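Local coordinates for beta 1-3 glucanase (Clostridium beijerinckii NCIMB 8052, PDB 5H4E), which probably hydrolyses beta-1,3-glucans, as a bacterial glucanase domain of glycoside hydrolase family 64, at residues S228-V233 with A305-H310. Residues are numbered along the deposited sequence; the frame is centred on the assembly and turned at random.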
loop_
_atom_site.group_PDB
_atom_site.type_symbol
_atom_site.label_atom_id
_atom_site.label_comp_id
_atom_site.label_asym_id
_atom_site.label_seq_id
_atom_site.Cartn_x
_atom_site.Cartn_y
_atom_site.Cartn_z
ATOM N N SER A 228 -18.841 -14.040 10.394
ATOM C CA SER A 228 -19.449 -15.359 10.237
ATOM C C SER A 228 -18.539 -16.292 9.432
ATOM O O SER A 228 -18.422 -17.481 9.750
ATOM C CB SER A 228 -20.811 -15.259 9.572
ATOM O OG SER A 228 -21.312 -16.571 9.337
ATOM N N TYR A 229 -17.882 -15.740 8.411
ATOM C CA TYR A 229 -16.986 -16.525 7.553
ATOM C C TYR A 229 -15.789 -16.958 8.371
ATOM O O TYR A 229 -15.395 -18.124 8.333
ATOM C CB TYR A 229 -16.569 -15.708 6.318
ATOM C CG TYR A 229 -15.582 -16.361 5.348
ATOM C CD1 TYR A 229 -15.763 -17.667 4.890
ATOM C CD2 TYR A 229 -14.485 -15.647 4.865
ATOM C CE1 TYR A 229 -14.871 -18.246 3.990
ATOM C CE2 TYR A 229 -13.588 -16.220 3.962
ATOM C CZ TYR A 229 -13.791 -17.523 3.528
ATOM O OH TYR A 229 -12.908 -18.114 2.640
ATOM N N ILE A 230 -15.223 -16.028 9.138
ATOM C CA ILE A 230 -14.115 -16.354 10.029
ATOM C C ILE A 230 -14.504 -17.481 10.986
ATOM O O ILE A 230 -13.753 -18.438 11.161
ATOM C CB ILE A 230 -13.660 -15.107 10.836
ATOM C CG1 ILE A 230 -12.906 -14.140 9.921
ATOM C CG2 ILE A 230 -12.754 -15.506 11.982
ATOM C CD1 ILE A 230 -12.863 -12.736 10.452
ATOM N N ASN A 231 -15.689 -17.360 11.578
ATOM C CA ASN A 231 -16.221 -18.379 12.479
ATOM C C ASN A 231 -16.335 -19.743 11.798
ATOM O O ASN A 231 -15.890 -20.748 12.360
ATOM C CB ASN A 231 -17.589 -17.953 13.032
ATOM C CG ASN A 231 -17.478 -16.850 14.087
ATOM O OD1 ASN A 231 -16.475 -16.752 14.781
ATOM N ND2 ASN A 231 -18.520 -16.029 14.212
ATOM N N ASP A 232 -16.913 -19.767 10.593
ATOM C CA ASP A 232 -17.090 -21.020 9.848
ATOM C C ASP A 232 -15.749 -21.675 9.589
ATOM O O ASP A 232 -15.587 -22.886 9.771
ATOM C CB ASP A 232 -17.800 -20.786 8.506
ATOM C CG ASP A 232 -19.256 -20.436 8.667
ATOM O OD1 ASP A 232 -19.809 -20.689 9.754
ATOM O OD2 ASP A 232 -19.850 -19.924 7.697
ATOM N N VAL A 233 -14.791 -20.856 9.154
ATOM C CA VAL A 233 -13.466 -21.339 8.792
ATOM C C VAL A 233 -12.712 -21.894 9.999
ATOM O O VAL A 233 -12.129 -22.984 9.930
ATOM C CB VAL A 233 -12.631 -20.213 8.108
ATOM C CG1 VAL A 233 -11.150 -20.582 8.058
ATOM C CG2 VAL A 233 -13.172 -19.942 6.711
ATOM N N ALA A 305 -4.501 -13.151 3.212
ATOM C CA ALA A 305 -4.850 -12.997 1.802
ATOM C C ALA A 305 -5.993 -13.936 1.435
ATOM O O ALA A 305 -6.884 -13.561 0.675
ATOM C CB ALA A 305 -3.639 -13.255 0.913
ATOM N N ALA A 306 -5.989 -15.149 1.988
ATOM C CA ALA A 306 -7.034 -16.116 1.626
ATOM C C ALA A 306 -8.398 -15.702 2.192
ATOM O O ALA A 306 -9.447 -15.923 1.566
ATOM C CB ALA A 306 -6.653 -17.520 2.106
ATOM N N PHE A 307 -8.389 -15.085 3.368
ATOM C CA PHE A 307 -9.620 -14.512 3.897
ATOM C C PHE A 307 -10.133 -13.411 2.992
ATOM O O PHE A 307 -11.293 -13.451 2.586
ATOM C CB PHE A 307 -9.422 -13.993 5.318
ATOM C CG PHE A 307 -9.678 -15.034 6.370
ATOM C CD1 PHE A 307 -10.951 -15.557 6.544
ATOM C CD2 PHE A 307 -8.652 -15.490 7.190
ATOM C CE1 PHE A 307 -11.199 -16.524 7.522
ATOM C CE2 PHE A 307 -8.899 -16.465 8.161
ATOM C CZ PHE A 307 -10.172 -16.963 8.324
ATOM N N ASN A 308 -9.283 -12.446 2.641
ATOM C CA ASN A 308 -9.719 -11.374 1.748
ATOM C C ASN A 308 -10.251 -11.875 0.406
ATOM O O ASN A 308 -11.191 -11.297 -0.158
ATOM C CB ASN A 308 -8.578 -10.393 1.487
ATOM C CG ASN A 308 -8.373 -9.445 2.641
ATOM O OD1 ASN A 308 -9.087 -8.454 2.772
ATOM N ND2 ASN A 308 -7.430 -9.768 3.510
ATOM N N ARG A 309 -9.645 -12.948 -0.092
ATOM C CA ARG A 309 -9.988 -13.507 -1.400
ATOM C C ARG A 309 -11.102 -14.556 -1.319
ATOM O O ARG A 309 -11.547 -15.068 -2.355
ATOM C CB ARG A 309 -8.738 -14.119 -2.050
ATOM C CG ARG A 309 -7.675 -13.082 -2.443
ATOM C CD ARG A 309 -6.308 -13.725 -2.709
ATOM N NE ARG A 309 -5.322 -12.735 -3.139
ATOM C CZ ARG A 309 -4.010 -12.956 -3.206
ATOM N NH1 ARG A 309 -3.508 -14.137 -2.847
ATOM N NH2 ARG A 309 -3.193 -11.986 -3.610
ATOM N N HIS A 310 -11.565 -14.828 -0.095
ATOM C CA HIS A 310 -12.566 -15.861 0.215
ATOM C C HIS A 310 -12.195 -17.216 -0.409
ATOM O O HIS A 310 -12.952 -17.781 -1.190
ATOM C CB HIS A 310 -13.974 -15.425 -0.243
ATOM C CG HIS A 310 -15.092 -16.230 0.360
ATOM N ND1 HIS A 310 -16.004 -15.691 1.247
ATOM C CD2 HIS A 310 -15.465 -17.524 0.183
ATOM C CE1 HIS A 310 -16.881 -16.618 1.597
ATOM N NE2 HIS A 310 -16.579 -17.737 0.965
#
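Tyr229 enters a three-ring aromatic cluster with Phe307 and His310, which ties helix 227-236 to the C-terminal end of helix 294-309 within the glucanase domain. With CG anti to the backbone N (chi1 177°), its ring reaches out between the other two. On one face lies the His310 imidazole in an offset stack, planes 4° apart and centroids 3.8 Å apart. Toward the opposite face Phe307 turns an edge, an offset T-shaped pair with planes at 82°, its CD1 3.7 Å from Tyr229 CE2. The phenol OH ends beside the His310 backbone and is hydrogen-bonded to Met312 N, which fixes the tip of the ring. Next along the helix, Ile230 lays CG1 3.8 Å from Phe307 CE1, the two side chains crossing at about a right angle; Val282 of helix 279-284 packs against both. One turn on from Tyr229, Val233 meets Phe307 tip to tip, Val233 CG1 lying 3.8 Å from Phe307 CZ. His310 is the positive-phi residue of the Schellman motif that follows the last helical turn. His310 ND1 is hydrogen-bonded to Pro329 O, which helps hold the imidazole flat on the phenol, with Tyr229 CZ 3.5 Å above the centre of the His310 ring.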